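Side-chain contacts in D-glucosaminate-6-phosphate ammonia lyase (Salmonella typhimurium, PDB 7LCE), which is a pyridoxal-phosphate-dependent enzyme of the aminotransferase-like superfamily, related to L-seryl-tRNA selenium transferase: residues D48-V51 / E52-E56; L139-R142 / W143-E146. One frame throughout, in Å; residues are numbered along the deposited sequence.

Interaction 1: D48-V51 / E52-E56; sequences DALV and EKTGE
Leu50 and Thr54, one turn apart on helix 47-62, meet through both carbon and oxygen. CD1 of Leu50 lies 3.7 Å from CG2 of Thr54, a buried methyl-methyl contact in which the side chains run across each other at a slant. The carbonyl oxygen of Leu50 takes the backbone N of Thr54 at 2.9 Å and also its hydroxyl, although the modelled separation of 2.5 Å between Thr54 OG1 and Leu50 O is doubtfully short. Thr54 chi1 of 49° sets OG1 between the backbone N and the carbonyl carbon and folds it back toward the preceding turn, near Leu50 O.

Val51 contributes mainly its backbone, its O receiving Gly55 N at 3.2 Å. Its branches, like the side chains of Leu50 and Thr54, rest on Met251 of helix 248-262, while Val51 also reaches Tyr68 of strand 66-70. Ala49 and Leu50 pack on Leu11 of the second subunit.

Glu52 is exposed and turns its CB past Asp48 O at 3.5 Å, beside the bond of its N to the same oxygen. A bend at chi2 (68°) leads its carboxylate off the helix, and OE1 forms a salt bridge with Lys234. Further along, Lys53 NZ pairs with Glu56 OE1 at 3.1 Å, an i to i+3 ion pair in which the amine comes from above the carboxylate plane. Regular i to i+4 backbone bonds, with a threonine hydroxyl directed at the carbonyl of residue i-4, are characteristic of an alpha-helix.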
loop_
_atom_site.group_PDB
_atom_site.type_symbol
_atom_site.label_atom_id
_atom_site.label_comp_id
_atom_site.label_asym_id
_atom_site.label_seq_id
_atom_site.Cartn_x
_atom_site.Cartn_y
_atom_site.Cartn_z
ATOM N N ASP A 48 -3.767 47.110 -1.486
ATOM C CA ASP A 48 -2.924 46.736 -0.352
ATOM C C ASP A 48 -3.106 47.702 0.813
ATOM O O ASP A 48 -3.133 47.286 1.978
ATOM C CB ASP A 48 -1.455 46.677 -0.778
ATOM C CG ASP A 48 -0.942 48.007 -1.302
ATOM O OD1 ASP A 48 -1.751 48.785 -1.849
ATOM O OD2 ASP A 48 0.270 48.277 -1.159
ATOM N N ALA A 49 -3.246 48.998 0.517
ATOM C CA ALA A 49 -3.485 49.988 1.560
ATOM C C ALA A 49 -4.916 49.941 2.077
ATOM O O ALA A 49 -5.153 50.207 3.261
ATOM C CB ALA A 49 -3.163 51.389 1.040
ATOM N N LEU A 50 -5.882 49.635 1.206
ATOM C CA LEU A 50 -7.269 49.532 1.649
ATOM C C LEU A 50 -7.475 48.321 2.552
ATOM O O LEU A 50 -8.219 48.395 3.536
ATOM C CB LEU A 50 -8.198 49.469 0.440
ATOM C CG LEU A 50 -9.690 49.448 0.766
ATOM C CD1 LEU A 50 -10.102 50.723 1.485
ATOM C CD2 LEU A 50 -10.498 49.251 -0.500
ATOM N N VAL A 51 -6.837 47.194 2.225
ATOM C CA VAL A 51 -6.931 46.007 3.071
ATOM C C VAL A 51 -6.327 46.289 4.439
ATOM O O VAL A 51 -6.868 45.883 5.475
ATOM C CB VAL A 51 -6.246 44.805 2.396
ATOM C CG1 VAL A 51 -6.076 43.663 3.394
ATOM C CG2 VAL A 51 -7.035 44.351 1.179
ATOM N N GLU A 52 -5.190 46.981 4.459
ATOM C CA GLU A 52 -4.508 47.263 5.715
ATOM C C GLU A 52 -5.329 48.222 6.569
ATOM O O GLU A 52 -5.553 47.971 7.758
ATOM C CB GLU A 52 -3.121 47.841 5.410
ATOM C CG GLU A 52 -2.141 47.856 6.571
ATOM C CD GLU A 52 -1.725 46.452 6.985
ATOM O OE1 GLU A 52 -1.991 45.501 6.218
ATOM O OE2 GLU A 52 -1.125 46.301 8.072
ATOM N N LYS A 53 -5.809 49.312 5.960
ATOM C CA LYS A 53 -6.549 50.341 6.689
ATOM C C LYS A 53 -7.907 49.840 7.175
ATOM O O LYS A 53 -8.314 50.139 8.306
ATOM C CB LYS A 53 -6.723 51.578 5.806
ATOM C CG LYS A 53 -7.179 52.830 6.546
ATOM C CD LYS A 53 -6.139 53.251 7.575
ATOM C CE LYS A 53 -6.437 54.622 8.166
ATOM N NZ LYS A 53 -5.405 55.048 9.158
ATOM N N THR A 54 -8.636 49.104 6.327
ATOM C CA THR A 54 -9.936 48.586 6.744
ATOM C C THR A 54 -9.798 47.616 7.908
ATOM O O THR A 54 -10.662 47.582 8.793
ATOM C CB THR A 54 -10.656 47.924 5.568
ATOM O OG1 THR A 54 -9.764 47.014 4.913
ATOM C CG2 THR A 54 -11.135 48.980 4.576
ATOM N N GLY A 55 -8.714 46.834 7.940
ATOM C CA GLY A 55 -8.477 45.982 9.094
ATOM C C GLY A 55 -8.302 46.794 10.366
ATOM O O GLY A 55 -8.787 46.410 11.432
ATOM N N GLU A 56 -7.627 47.944 10.261
ATOM C CA GLU A 56 -7.487 48.842 11.403
ATOM C C GLU A 56 -8.843 49.379 11.843
ATOM O O GLU A 56 -9.156 49.387 13.039
ATOM C CB GLU A 56 -6.555 49.999 11.025
ATOM C CG GLU A 56 -6.441 51.107 12.064
ATOM C CD GLU A 56 -5.611 52.288 11.573
ATOM O OE1 GLU A 56 -5.088 52.220 10.438
ATOM O OE2 GLU A 56 -5.496 53.291 12.309
#

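Interaction 2: L139-R142 / W143-E146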
loop_
_atom_site.group_PDB
_atom_site.type_symbol
_atom_site.label_atom_id
_atom_site.label_comp_id
_atom_site.label_asym_id
_atom_site.label_seq_id
_atom_site.Cartn_x
_atom_site.Cartn_y
_atom_site.Cartn_z
ATOM N N LEU A 139 -23.705 15.453 24.878
ATOM C CA LEU A 139 -22.754 15.598 25.970
ATOM C C LEU A 139 -21.344 15.667 25.407
ATOM O O LEU A 139 -21.010 14.953 24.457
ATOM C CB LEU A 139 -22.864 14.438 26.965
ATOM C CG LEU A 139 -22.015 14.556 28.232
ATOM C CD1 LEU A 139 -22.528 15.679 29.121
ATOM C CD2 LEU A 139 -21.985 13.233 28.985
ATOM N N ALA A 140 -20.527 16.534 25.994
ATOM C CA ALA A 140 -19.120 16.638 25.623
ATOM C C ALA A 140 -18.329 17.021 26.862
ATOM O O ALA A 140 -18.640 18.025 27.511
ATOM C CB ALA A 140 -18.913 17.662 24.507
ATOM N N THR A 141 -17.322 16.225 27.193
ATOM C CA THR A 141 -16.482 16.475 28.353
ATOM C C THR A 141 -15.153 17.081 27.914
ATOM O O THR A 141 -14.799 17.087 26.733
ATOM C CB THR A 141 -16.252 15.185 29.144
ATOM O OG1 THR A 141 -15.452 14.285 28.366
ATOM C CG2 THR A 141 -17.584 14.522 29.466
ATOM N N ARG A 142 -14.412 17.610 28.890
ATOM C CA ARG A 142 -13.150 18.258 28.554
ATOM C C ARG A 142 -12.091 17.243 28.142
ATOM O O ARG A 142 -11.336 17.483 27.191
ATOM C CB ARG A 142 -12.653 19.110 29.721
ATOM C CG ARG A 142 -11.295 19.731 29.444
ATOM C CD ARG A 142 -11.077 21.029 30.194
ATOM N NE ARG A 142 -9.734 21.544 29.950
ATOM C CZ ARG A 142 -9.343 22.782 30.216
ATOM N NH1 ARG A 142 -10.177 23.675 30.727
ATOM N NH2 ARG A 142 -8.085 23.134 29.964
ATOM N N TRP A 143 -12.020 16.099 28.832
ATOM C CA TRP A 143 -11.007 15.110 28.471
ATOM C C TRP A 143 -11.207 14.607 27.049
ATOM O O TRP A 143 -10.237 14.231 26.382
ATOM C CB TRP A 143 -11.009 13.938 29.456
ATOM C CG TRP A 143 -12.234 13.066 29.423
ATOM C CD1 TRP A 143 -13.297 13.114 30.275
ATOM C CD2 TRP A 143 -12.510 12.004 28.497
ATOM N NE1 TRP A 143 -14.219 12.152 29.938
ATOM C CE2 TRP A 143 -13.761 11.458 28.848
ATOM C CE3 TRP A 143 -11.822 11.464 27.405
ATOM C CZ2 TRP A 143 -14.339 10.400 28.146
ATOM C CZ3 TRP A 143 -12.399 10.414 26.708
ATOM C CH2 TRP A 143 -13.643 9.895 27.082
ATOM N N GLN A 144 -12.454 14.594 26.568
ATOM C CA GLN A 144 -12.700 14.276 25.166
ATOM C C GLN A 144 -12.098 15.333 24.249
ATOM O O GLN A 144 -11.553 15.009 23.188
ATOM C CB GLN A 144 -14.200 14.133 24.911
ATOM C CG GLN A 144 -14.805 12.848 25.452
ATOM C CD GLN A 144 -16.317 12.834 25.351
ATOM O OE1 GLN A 144 -16.966 13.873 25.470
ATOM N NE2 GLN A 144 -16.886 11.657 25.109
ATOM N N LEU A 145 -12.192 16.607 24.640
ATOM C CA LEU A 145 -11.587 17.670 23.844
ATOM C C LEU A 145 -10.071 17.544 23.828
ATOM O O LEU A 145 -9.432 17.777 22.795
ATOM C CB LEU A 145 -11.997 19.037 24.391
ATOM C CG LEU A 145 -11.345 20.250 23.728
ATOM C CD1 LEU A 145 -11.638 20.270 22.239
ATOM C CD2 LEU A 145 -11.816 21.535 24.385
ATOM N N GLU A 146 -9.480 17.170 24.963
ATOM C CA GLU A 146 -8.028 17.080 25.039
ATOM C C GLU A 146 -7.493 15.867 24.287
ATOM O O GLU A 146 -6.381 15.916 23.750
ATOM C CB GLU A 146 -7.591 17.048 26.501
ATOM C CG GLU A 146 -7.983 18.297 27.273
ATOM C CD GLU A 146 -7.610 18.226 28.741
ATOM O OE1 GLU A 146 -7.568 17.106 29.293
ATOM O OE2 GLU A 146 -7.355 19.294 29.341
#
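Thr141 and Arg142 carry the chain from an extended approach into helix 142-147, whose first turn closes through a weak bond from Leu145 N to Thr141 O and a firmer one from Glu146 N to Arg142 O, 2.9 Å. Thr141 is the N-cap. Its backbone N donates almost straight (174°) to Gln144 OE1 at 2.9 Å, and its hydroxyl adds a second contact, so that one firm bond and one weak one converge on OE1. The extended glutamine chain lies across the threonine to get there.

Trp143 folds its indole back beneath this pair, because chi1 of 68° holds CG between the backbone N and the carbonyl carbon. Thr141 OG1 sits over one ring face, near its rim, 2.9 Å from NE1; the indole N-H does not point at the oxygen, so this is a face contact. Gln144 CG rests on the same face. Arg90 of the third subunit makes a cation-pi contact with the indole.

On another side of the turn, Arg142 NE reaches Glu146 OE2 at 3.3 Å in a salt bridge whose N-H...O bond is weak. The carboxylate oxygen approaches the guanidinium at its edge, with NE as the donor and the two planes 87° apart. The guanidinium is also held by Gln177 through NH1. Leu145 turns inward, its CB 3.3 Å from Arg142 O, and packs on Phe175 and Val178 of helix 172-181. A threonine N-cap whose backbone N-H is answered by the side chain of the N3 residue is one half of a capping box at a helix start.

Overall arrangement
Both interactions are local, joining residues a few positions apart, and they lie far from each other: their centres are 39 Å apart and their nearest atoms about 28 Å. Residues 48-56 belong to the first part of helix 47-62, set against helix 248-262 and strand 66-70, with Glu52 and Lys53 using their polar ends in ion pairs; residues 139-146 instead turn a loop into a short helix beside helix 172-181. Interaction 1 therefore relies on regular backbone bonds and methyl packing, whereas interaction 2 draws on an amide cap, an indole face and an ion pair. Each is partly buried; interaction 1 touches the second subunit through Ala49, Leu50 and Lys53, interaction 2 the third and fourth.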